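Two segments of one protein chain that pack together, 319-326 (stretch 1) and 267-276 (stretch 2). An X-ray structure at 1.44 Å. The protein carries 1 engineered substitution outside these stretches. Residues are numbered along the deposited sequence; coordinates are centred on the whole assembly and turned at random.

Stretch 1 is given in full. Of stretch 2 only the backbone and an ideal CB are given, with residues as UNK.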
# COMPACT_ATOMS: atom_id res chain seq x y z
N THR A 319 -15.89 12.06 13.46
CA THR A 319 -17.05 12.91 13.22
C THR A 319 -17.13 13.95 14.32
O THR A 319 -16.27 14.02 15.20
CB THR A 319 -18.32 12.08 13.11
OG1 THR A 319 -19.32 12.95 12.49
CG2 THR A 319 -18.86 11.57 14.43
N ASN A 320 -18.22 14.72 14.32
CA ASN A 320 -18.48 15.65 15.42
C ASN A 320 -19.98 15.70 15.60
O ASN A 320 -20.75 15.52 14.67
CB ASN A 320 -17.97 17.06 15.15
CG ASN A 320 -18.71 17.72 14.05
OD1 ASN A 320 -18.61 17.30 12.92
ND2 ASN A 320 -19.46 18.77 14.36
N HIS A 321 -20.40 16.00 16.83
CA HIS A 321 -21.77 16.36 17.14
C HIS A 321 -21.68 17.72 17.81
O HIS A 321 -21.20 17.84 18.94
CB HIS A 321 -22.49 15.28 17.99
CG HIS A 321 -22.61 13.96 17.29
ND1 HIS A 321 -23.23 13.82 16.08
CD2 HIS A 321 -22.20 12.73 17.66
CE1 HIS A 321 -23.18 12.55 15.70
NE2 HIS A 321 -22.56 11.86 16.64
N GLY A 322 -22.09 18.76 17.11
CA GLY A 322 -21.82 20.10 17.62
C GLY A 322 -20.34 20.30 17.81
O GLY A 322 -19.52 19.91 16.97
N SER A 323 -19.96 20.87 18.96
CA SER A 323 -18.55 21.15 19.23
C SER A 323 -17.80 19.95 19.83
O SER A 323 -16.63 20.10 20.18
CB SER A 323 -18.43 22.37 20.15
OG SER A 323 -19.24 22.19 21.28
N LEU A 324 -18.44 18.80 19.95
CA LEU A 324 -17.80 17.60 20.48
C LEU A 324 -17.25 16.79 19.30
O LEU A 324 -18.03 16.24 18.51
CB LEU A 324 -18.81 16.77 21.26
CG LEU A 324 -18.21 15.64 22.11
CD1 LEU A 324 -17.42 16.22 23.24
CD2 LEU A 324 -19.34 14.78 22.65
N VAL A 325 -15.94 16.73 19.20
CA VAL A 325 -15.25 16.11 18.06
C VAL A 325 -14.75 14.73 18.51
O VAL A 325 -14.05 14.62 19.55
CB VAL A 325 -14.09 16.98 17.60
CG1 VAL A 325 -13.44 16.38 16.40
CG2 VAL A 325 -14.58 18.37 17.25
N TYR A 326 -15.08 13.71 17.72
CA TYR A 326 -14.70 12.32 18.00
C TYR A 326 -13.50 11.97 17.14
O TYR A 326 -13.52 12.20 15.91
CB TYR A 326 -15.87 11.39 17.65
CG TYR A 326 -17.07 11.49 18.54
CD1 TYR A 326 -17.90 12.60 18.51
CD2 TYR A 326 -17.41 10.46 19.40
CE1 TYR A 326 -19.03 12.69 19.35
CE2 TYR A 326 -18.50 10.54 20.23
CZ TYR A 326 -19.32 11.63 20.20
OH TYR A 326 -20.45 11.74 20.97
N UNK A 267 -13.41 17.55 6.18
CA UNK A 267 -14.51 18.49 6.39
C UNK A 267 -15.65 17.79 7.13
O UNK A 267 -16.04 16.67 6.78
CB UNK A 267 -15.00 19.06 5.06
N UNK A 268 -16.16 18.44 8.16
CA UNK A 268 -17.24 17.84 8.92
C UNK A 268 -18.54 17.79 8.11
O UNK A 268 -18.82 18.67 7.29
CB UNK A 268 -17.46 18.62 10.22
N UNK A 269 -19.33 16.77 8.39
CA UNK A 269 -20.60 16.54 7.69
C UNK A 269 -21.57 17.69 7.83
O UNK A 269 -22.33 17.98 6.89
CB UNK A 269 -21.26 15.26 8.21
N UNK A 270 -21.57 18.35 8.97
CA UNK A 270 -22.49 19.44 9.24
C UNK A 270 -22.08 20.76 8.61
O UNK A 270 -22.79 21.75 8.81
CB UNK A 270 -22.63 19.62 10.75
N UNK A 271 -20.94 20.83 7.91
CA UNK A 271 -20.46 22.07 7.32
C UNK A 271 -19.78 23.03 8.27
O UNK A 271 -19.36 24.11 7.83
CB UNK A 271 -21.63 22.79 6.66
N UNK A 272 -19.61 22.65 9.55
CA UNK A 272 -19.11 23.59 10.54
C UNK A 272 -17.59 23.68 10.60
O UNK A 272 -17.06 24.75 10.93
CB UNK A 272 -19.65 23.20 11.92
N UNK A 273 -16.88 22.59 10.34
CA UNK A 273 -15.45 22.52 10.59
C UNK A 273 -14.68 22.08 9.37
O UNK A 273 -15.14 21.25 8.57
CB UNK A 273 -15.16 21.57 11.75
N UNK A 274 -13.51 22.66 9.25
CA UNK A 274 -12.43 22.23 8.37
C UNK A 274 -11.27 21.81 9.25
O UNK A 274 -10.81 22.58 10.10
CB UNK A 274 -12.02 23.33 7.39
N UNK A 275 -10.73 20.64 8.99
CA UNK A 275 -9.61 20.12 9.74
C UNK A 275 -8.36 20.07 8.89
O UNK A 275 -8.42 19.68 7.70
CB UNK A 275 -9.93 18.73 10.29
N UNK A 276 -7.22 20.43 9.49
CA UNK A 276 -5.92 20.35 8.85
C UNK A 276 -5.01 19.44 9.64
O UNK A 276 -4.83 19.63 10.84
CB UNK A 276 -5.30 21.74 8.71

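Stretch 1 is a tight hairpin, with a type II' turn from H321 to L324 between two strands, and N320 is the polar feature it presents to stretch 2. The N320 side chain (chi1 p) is already tied to its own turn, ND2 donating to G322 O at 2.8 Å, which leaves one amide hydrogen and the acceptor OD1 to be met from across.

Position 267 has nothing of stretch 1 within 5.5 Å of its ideal CB, so this contact sets no preference. It is T267, whose hydroxyl is bonded elsewhere in the structure.

Position 268 points toward stretch 1, and its ideal CB already lies 3.2 Å from N320 OD1, a tight fit that favours something small: alanine, serine, perhaps cysteine. It also opens a type I turn running to 271, where serine, aspartate or asparagine can bind the backbone ahead. The residue is S268. Its OG accepts from the backbone N of 273 at 3.0 Å, so the small side chain organises the loop while its CB rests against the amide.

Position 269 points sideways, its ideal CB 5.2 Å from T319 OG1, and many polar side chains would suit. It is E269, which makes no direct contact; its backbone N reaches T319 OG1 through one water.

Position 270 points toward N320, its ideal CB 4.9 Å from ND2. The free amide hydrogen asks for an acceptor, so aspartate or asparagine fits. D270 supplies it: N320 ND2 donates to D270 OD2 at 2.9 Å, and a water bridges the same OD2 to G322 N. The other oxygen, D270 OD1, takes the S268 OG hydrogen at 2.7 Å and also accepts from the backbone N of 272, so one carboxylate joins loop and hairpin. A second water links D270 N to N320 OD1.

Position 271 has phi 79 and psi 3, a left-handed conformation that favours glycine, with asparagine a fair alternative. It is G271, out of reach of stretch 1.

Position 272 points toward the hairpin, but with its ideal CB 5.1 Å from N320 ND2, a long side chain is needed to reach the turn; lysine, arginine or glutamine could. K272 is extended, t at all four chi angles, and brings NZ to 3.6 Å from G322 C and 4.1 Å from S323 CB.

Position 273 points toward stretch 1 with no hairpin atom within 5.5 Å of its ideal CB, a gap for a large side chain, aromatic or long aliphatic. Y273 fills it edge-on: CE2 is 3.6 Å from G322 O and OH 3.4 Å from S323 CA. K272 NZ donates to Y273 OH at 3.1 Å.

Position 274 is out of reach, and L274 plays no part here.

Position 275 again points toward stretch 1 across a gap, with V325 and N320 beyond, so a long side chain with a polar tip suits. Y275 puts OH 3.9 Å from V325 CG1, and a water connects that OH to N320 OD1.

Position 276 is out of reach; it is L276.

Stretch 2 267-276: TSEDGKYLYL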
# COMPACT_ATOMS: atom_id res chain seq x y z
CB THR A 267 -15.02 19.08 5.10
OG1 THR A 267 -15.32 17.98 4.22
CG2 THR A 267 -13.97 20.01 4.48
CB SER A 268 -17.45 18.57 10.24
OG SER A 268 -17.98 19.86 10.01
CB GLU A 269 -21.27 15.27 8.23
CG GLU A 269 -20.55 13.98 7.86
CD GLU A 269 -20.45 13.75 6.34
OE1 GLU A 269 -21.35 14.21 5.59
OE2 GLU A 269 -19.45 13.12 5.92
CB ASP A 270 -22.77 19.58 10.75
CG ASP A 270 -21.54 19.96 11.56
OD1 ASP A 270 -20.48 20.24 10.95
OD2 ASP A 270 -21.63 19.98 12.82
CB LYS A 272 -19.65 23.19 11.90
CG LYS A 272 -19.24 24.10 13.04
CD LYS A 272 -19.81 23.57 14.32
CE LYS A 272 -19.68 24.53 15.48
NZ LYS A 272 -19.95 23.68 16.63
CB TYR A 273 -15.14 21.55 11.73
CG TYR A 273 -15.63 21.97 13.07
CD1 TYR A 273 -15.17 23.13 13.66
CD2 TYR A 273 -16.50 21.16 13.78
CE1 TYR A 273 -15.57 23.49 14.92
CE2 TYR A 273 -16.95 21.52 15.04
CZ TYR A 273 -16.48 22.71 15.60
OH TYR A 273 -16.90 23.04 16.87
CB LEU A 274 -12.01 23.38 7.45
CG LEU A 274 -10.76 23.19 6.60
CD1 LEU A 274 -10.97 22.11 5.62
CD2 LEU A 274 -10.44 24.52 5.90
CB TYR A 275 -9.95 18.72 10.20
CG TYR A 275 -11.23 18.57 10.98
CD1 TYR A 275 -11.34 18.98 12.31
CD2 TYR A 275 -12.37 18.00 10.41
CE1 TYR A 275 -12.50 18.82 13.02
CE2 TYR A 275 -13.54 17.84 11.15
CZ TYR A 275 -13.58 18.26 12.45
OH TYR A 275 -14.75 18.07 13.14
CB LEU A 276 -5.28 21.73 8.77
CG LEU A 276 -3.87 21.81 8.14
CD1 LEU A 276 -3.91 21.63 6.66
CD2 LEU A 276 -3.19 23.14 8.51
O HOH W 1 -18.37 14.67 10.17
O HOH W 2 -20.73 17.01 11.29
O HOH W 3 -23.27 18.52 14.44
O HOH W 4 -16.24 16.07 12.14
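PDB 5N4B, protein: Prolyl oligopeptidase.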